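Local structure of carbonic anhydrase (Porphyridium purpureum, 1DDZ) at residues 155-166 / 178-187. The protein probably catalyses the reversible hydration of carbon dioxide to hydrogencarbonate, as a zinc-dependent carbonic anhydrase of the beta class. Residues are numbered along the deposited sequence; the frame is centred on the assembly and turned at random.
Sequences IRDVRRMNAKYL and RLIELNVLEQ
V158 packs as a knob into the hole formed by L179, L182, N183 and E186, joining two helices of the first beta-carbonic anhydrase domain of the chain. The 155-161 part of helix 147-161 crosses the 178-187 part of helix 172-193 at 104°, the segment axes approaching to 9.6 Å. A chi1 of -180° places V158 CG1 opposite the backbone N, which lays that methyl 3.8 Å from N183 N and against L179 CD2, while CG2 points to N183 OD1 and E186 CG. I155 CG2 extends this apolar seam to L179 CD1, and both I155 and L179 also touch helix 134-141. Behind the knob, N183 OD1 accepts a bond from Q187 NE2, which comes from above the carbonyl plane, while Q187 OE1 accepts from C102 N; the N183 side chain lies about 8 Å from the zinc ion.

Packing is tighter still around L182, whose CD1 lies 3.5 Å from N162 CB and 3.7 Å from L166 CD2. N162 comes at L182 from the opposite direction, at the break between helices 155-161 and 163-166, and its ND2 turns back to donate to V158 O (3.0 Å, 155°). An alanine at this position would keep the CB contact but would probably leave V158 O without this side-chain donor and open a gap beside L182 CD2. L166 CD1 also presses on R178 CG at 3.5 Å, and R178 NE and NH2 grip E181 OE1 side-on in a salt bridge, the oxygen lying in the guanidinium plane.

The side toward the second subunit is more open, with M161 and E186 only partly buried: the E186 carboxylate forms a salt bridge with R160 of that subunit, and M161 CE rests 3.8 Å from E186 CG.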
loop_
_atom_site.group_PDB
_atom_site.type_symbol
_atom_site.label_atom_id
_atom_site.label_comp_id
_atom_site.label_asym_id
_atom_site.label_seq_id
_atom_site.Cartn_x
_atom_site.Cartn_y
_atom_site.Cartn_z
ATOM N N ILE A 155 8.178 -6.051 -10.804
ATOM C CA ILE A 155 8.412 -6.717 -12.080
ATOM C C ILE A 155 9.893 -7.142 -12.133
ATOM O O ILE A 155 10.242 -8.166 -12.711
ATOM C CB ILE A 155 8.099 -5.779 -13.229
ATOM C CG1 ILE A 155 6.607 -5.458 -13.222
ATOM C CG2 ILE A 155 8.510 -6.404 -14.561
ATOM C CD1 ILE A 155 6.174 -4.518 -14.313
ATOM N N ARG A 156 10.749 -6.335 -11.506
ATOM C CA ARG A 156 12.191 -6.588 -11.421
ATOM C C ARG A 156 12.440 -7.839 -10.595
ATOM O O ARG A 156 13.359 -8.590 -10.857
ATOM C CB ARG A 156 12.894 -5.403 -10.789
ATOM C CG ARG A 156 13.048 -4.275 -11.731
ATOM C CD ARG A 156 14.165 -4.602 -12.673
ATOM N NE ARG A 156 14.999 -3.431 -12.815
ATOM C CZ ARG A 156 16.205 -3.271 -12.284
ATOM N NH1 ARG A 156 16.798 -4.223 -11.569
ATOM N NH2 ARG A 156 16.771 -2.092 -12.401
ATOM N N ASP A 157 11.591 -8.073 -9.606
ATOM C CA ASP A 157 11.716 -9.277 -8.806
ATOM C C ASP A 157 11.403 -10.464 -9.684
ATOM O O ASP A 157 12.019 -11.498 -9.541
ATOM C CB ASP A 157 10.785 -9.256 -7.616
ATOM C CG ASP A 157 11.287 -8.367 -6.516
ATOM O OD1 ASP A 157 12.405 -7.821 -6.633
ATOM O OD2 ASP A 157 10.548 -8.198 -5.527
ATOM N N VAL A 158 10.467 -10.307 -10.616
ATOM C CA VAL A 158 10.131 -11.388 -11.538
ATOM C C VAL A 158 11.338 -11.704 -12.430
ATOM O O VAL A 158 11.668 -12.869 -12.624
ATOM C CB VAL A 158 8.909 -11.028 -12.409
ATOM C CG1 VAL A 158 8.567 -12.170 -13.353
ATOM C CG2 VAL A 158 7.723 -10.727 -11.514
ATOM N N ARG A 159 12.017 -10.674 -12.937
ATOM C CA ARG A 159 13.189 -10.892 -13.787
ATOM C C ARG A 159 14.291 -11.563 -12.961
ATOM O O ARG A 159 14.926 -12.515 -13.413
ATOM C CB ARG A 159 13.712 -9.579 -14.381
ATOM C CG ARG A 159 14.662 -9.798 -15.572
ATOM C CD ARG A 159 15.398 -8.521 -16.011
ATOM N NE ARG A 159 16.528 -8.202 -15.133
ATOM C CZ ARG A 159 17.809 -8.146 -15.510
ATOM N NH1 ARG A 159 18.189 -8.368 -16.766
ATOM N NH2 ARG A 159 18.730 -7.930 -14.590
ATOM N N ARG A 160 14.433 -11.118 -11.717
ATOM C CA ARG A 160 15.427 -11.652 -10.791
ATOM C C ARG A 160 15.195 -13.136 -10.492
ATOM O O ARG A 160 16.094 -13.953 -10.665
ATOM C CB ARG A 160 15.415 -10.825 -9.501
ATOM C CG ARG A 160 16.391 -11.259 -8.420
ATOM C CD ARG A 160 16.408 -10.262 -7.260
ATOM N NE ARG A 160 16.072 -10.899 -5.981
ATOM C CZ ARG A 160 16.961 -11.288 -5.064
ATOM N NH1 ARG A 160 18.262 -11.108 -5.268
ATOM N NH2 ARG A 160 16.554 -11.886 -3.948
ATOM N N MET A 161 13.984 -13.480 -10.066
ATOM C CA MET A 161 13.624 -14.863 -9.749
ATOM C C MET A 161 13.678 -15.798 -10.951
ATOM O O MET A 161 13.826 -16.996 -10.781
ATOM C CB MET A 161 12.205 -14.945 -9.187
ATOM C CG MET A 161 12.028 -14.399 -7.792
ATOM S SD MET A 161 10.306 -14.532 -7.214
ATOM C CE MET A 161 9.497 -13.199 -8.144
ATOM N N ASN A 162 13.542 -15.248 -12.152
ATOM C CA ASN A 162 13.524 -16.050 -13.352
ATOM C C ASN A 162 14.650 -15.757 -14.321
ATOM O O ASN A 162 14.478 -15.915 -15.519
ATOM C CB ASN A 162 12.198 -15.846 -14.061
ATOM C CG ASN A 162 11.051 -16.400 -13.289
ATOM O OD1 ASN A 162 10.861 -17.599 -13.262
ATOM N ND2 ASN A 162 10.267 -15.534 -12.663
ATOM N N ALA A 163 15.802 -15.365 -13.805
ATOM C CA ALA A 163 16.959 -15.067 -14.627
ATOM C C ALA A 163 17.288 -16.226 -15.585
ATOM O O ALA A 163 17.528 -16.008 -16.779
ATOM C CB ALA A 163 18.152 -14.760 -13.730
ATOM N N LYS A 164 17.237 -17.453 -15.072
ATOM C CA LYS A 164 17.519 -18.664 -15.858
ATOM C C LYS A 164 16.689 -18.789 -17.129
ATOM O O LYS A 164 17.190 -19.205 -18.181
ATOM C CB LYS A 164 17.340 -19.899 -14.986
ATOM C CG LYS A 164 16.053 -19.885 -14.196
ATOM C CD LYS A 164 16.138 -20.772 -12.981
ATOM C CE LYS A 164 14.838 -20.781 -12.231
ATOM N NZ LYS A 164 14.826 -21.811 -11.165
ATOM N N TYR A 165 15.427 -18.401 -17.045
ATOM C CA TYR A 165 14.555 -18.459 -18.205
ATOM C C TYR A 165 14.792 -17.273 -19.111
ATOM O O TYR A 165 14.780 -17.403 -20.320
ATOM C CB TYR A 165 13.119 -18.459 -17.736
ATOM C CG TYR A 165 12.876 -19.565 -16.757
ATOM C CD1 TYR A 165 12.236 -19.324 -15.545
ATOM C CD2 TYR A 165 13.287 -20.863 -17.050
ATOM C CE1 TYR A 165 12.003 -20.359 -14.639
ATOM C CE2 TYR A 165 13.063 -21.890 -16.173
ATOM C CZ TYR A 165 12.419 -21.641 -14.966
ATOM O OH TYR A 165 12.190 -22.697 -14.122
ATOM N N LEU A 166 15.082 -16.125 -18.517
ATOM C CA LEU A 166 15.274 -14.912 -19.294
ATOM C C LEU A 166 16.587 -14.800 -20.080
ATOM O O LEU A 166 16.578 -14.434 -21.259
ATOM C CB LEU A 166 15.012 -13.674 -18.427
ATOM C CG LEU A 166 13.585 -13.148 -18.157
ATOM C CD1 LEU A 166 12.642 -13.582 -19.252
ATOM C CD2 LEU A 166 13.049 -13.571 -16.811
ATOM N N ARG A 178 8.715 -13.262 -22.774
ATOM C CA ARG A 178 8.860 -14.190 -21.669
ATOM C C ARG A 178 8.685 -13.537 -20.277
ATOM O O ARG A 178 8.112 -14.159 -19.386
ATOM C CB ARG A 178 10.183 -14.959 -21.769
ATOM C CG ARG A 178 10.434 -15.881 -20.591
ATOM C CD ARG A 178 10.168 -17.337 -20.870
ATOM N NE ARG A 178 8.950 -17.639 -21.623
ATOM C CZ ARG A 178 8.788 -18.775 -22.299
ATOM N NH1 ARG A 178 9.754 -19.683 -22.288
ATOM N NH2 ARG A 178 7.713 -18.974 -23.048
ATOM N N LEU A 179 9.172 -12.305 -20.080
ATOM C CA LEU A 179 9.002 -11.598 -18.787
ATOM C C LEU A 179 7.481 -11.387 -18.542
ATOM O O LEU A 179 6.991 -11.596 -17.450
ATOM C CB LEU A 179 9.643 -10.199 -18.829
ATOM C CG LEU A 179 10.308 -9.509 -17.634
ATOM C CD1 LEU A 179 10.087 -8.041 -17.726
ATOM C CD2 LEU A 179 9.865 -10.021 -16.298
ATOM N N ILE A 180 6.764 -10.958 -19.577
ATOM C CA ILE A 180 5.338 -10.712 -19.497
ATOM C C ILE A 180 4.613 -11.987 -19.103
ATOM O O ILE A 180 3.804 -11.980 -18.185
ATOM C CB ILE A 180 4.828 -10.098 -20.808
ATOM C CG1 ILE A 180 5.333 -8.654 -20.885
ATOM C CG2 ILE A 180 3.273 -10.160 -20.893
ATOM C CD1 ILE A 180 5.151 -7.987 -22.242
ATOM N N GLU A 181 4.993 -13.108 -19.703
ATOM C CA GLU A 181 4.380 -14.402 -19.374
ATOM C C GLU A 181 4.717 -14.842 -17.947
ATOM O O GLU A 181 3.872 -15.352 -17.212
ATOM C CB GLU A 181 4.837 -15.463 -20.374
ATOM C CG GLU A 181 4.396 -15.158 -21.783
ATOM C CD GLU A 181 5.184 -15.913 -22.841
ATOM O OE1 GLU A 181 6.219 -16.518 -22.508
ATOM O OE2 GLU A 181 4.787 -15.874 -24.024
ATOM N N LEU A 182 5.965 -14.654 -17.553
ATOM C CA LEU A 182 6.388 -15.014 -16.212
ATOM C C LEU A 182 5.724 -14.057 -15.206
ATOM O O LEU A 182 5.397 -14.457 -14.080
ATOM C CB LEU A 182 7.922 -14.943 -16.105
ATOM C CG LEU A 182 8.647 -16.111 -16.789
ATOM C CD1 LEU A 182 10.157 -15.840 -16.899
ATOM C CD2 LEU A 182 8.377 -17.401 -16.013
ATOM N N ASN A 183 5.540 -12.795 -15.597
ATOM C CA ASN A 183 4.883 -11.828 -14.716
ATOM C C ASN A 183 3.454 -12.336 -14.407
ATOM O O ASN A 183 3.070 -12.469 -13.251
ATOM C CB ASN A 183 4.843 -10.432 -15.358
ATOM C CG ASN A 183 4.250 -9.364 -14.419
ATOM O OD1 ASN A 183 4.648 -9.261 -13.262
ATOM N ND2 ASN A 183 3.283 -8.604 -14.909
ATOM N N VAL A 184 2.698 -12.698 -15.435
ATOM C CA VAL A 184 1.344 -13.212 -15.230
ATOM C C VAL A 184 1.381 -14.412 -14.283
ATOM O O VAL A 184 0.629 -14.446 -13.306
ATOM C CB VAL A 184 0.667 -13.638 -16.567
ATOM C CG1 VAL A 184 -0.659 -14.319 -16.295
ATOM C CG2 VAL A 184 0.439 -12.457 -17.447
ATOM N N LEU A 185 2.295 -15.357 -14.523
ATOM C CA LEU A 185 2.399 -16.560 -13.676
ATOM C C LEU A 185 2.695 -16.223 -12.228
ATOM O O LEU A 185 2.178 -16.853 -11.306
ATOM C CB LEU A 185 3.487 -17.515 -14.176
ATOM C CG LEU A 185 3.078 -18.904 -14.670
ATOM C CD1 LEU A 185 4.317 -19.777 -14.764
ATOM C CD2 LEU A 185 2.064 -19.535 -13.737
ATOM N N GLU A 186 3.562 -15.250 -12.028
ATOM C CA GLU A 186 3.895 -14.816 -10.674
ATOM C C GLU A 186 2.663 -14.158 -9.992
ATOM O O GLU A 186 2.377 -14.394 -8.826
ATOM C CB GLU A 186 5.083 -13.851 -10.753
ATOM C CG GLU A 186 6.133 -14.056 -9.665
ATOM C CD GLU A 186 6.640 -15.509 -9.558
ATOM O OE1 GLU A 186 6.276 -16.148 -8.544
ATOM O OE2 GLU A 186 7.398 -15.992 -10.455
ATOM N N GLN A 187 1.905 -13.360 -10.734
ATOM C CA GLN A 187 0.713 -12.734 -10.168
ATOM C C GLN A 187 -0.332 -13.819 -9.817
ATOM O O GLN A 187 -0.946 -13.766 -8.759
ATOM C CB GLN A 187 0.145 -11.657 -11.113
ATOM C CG GLN A 187 1.149 -10.557 -11.545
ATOM C CD GLN A 187 2.094 -10.109 -10.434
ATOM O OE1 GLN A 187 1.669 -9.784 -9.338
ATOM N NE2 GLN A 187 3.393 -10.134 -10.710
HETATM O O HOH W 1 12.709 -19.375 -20.842
#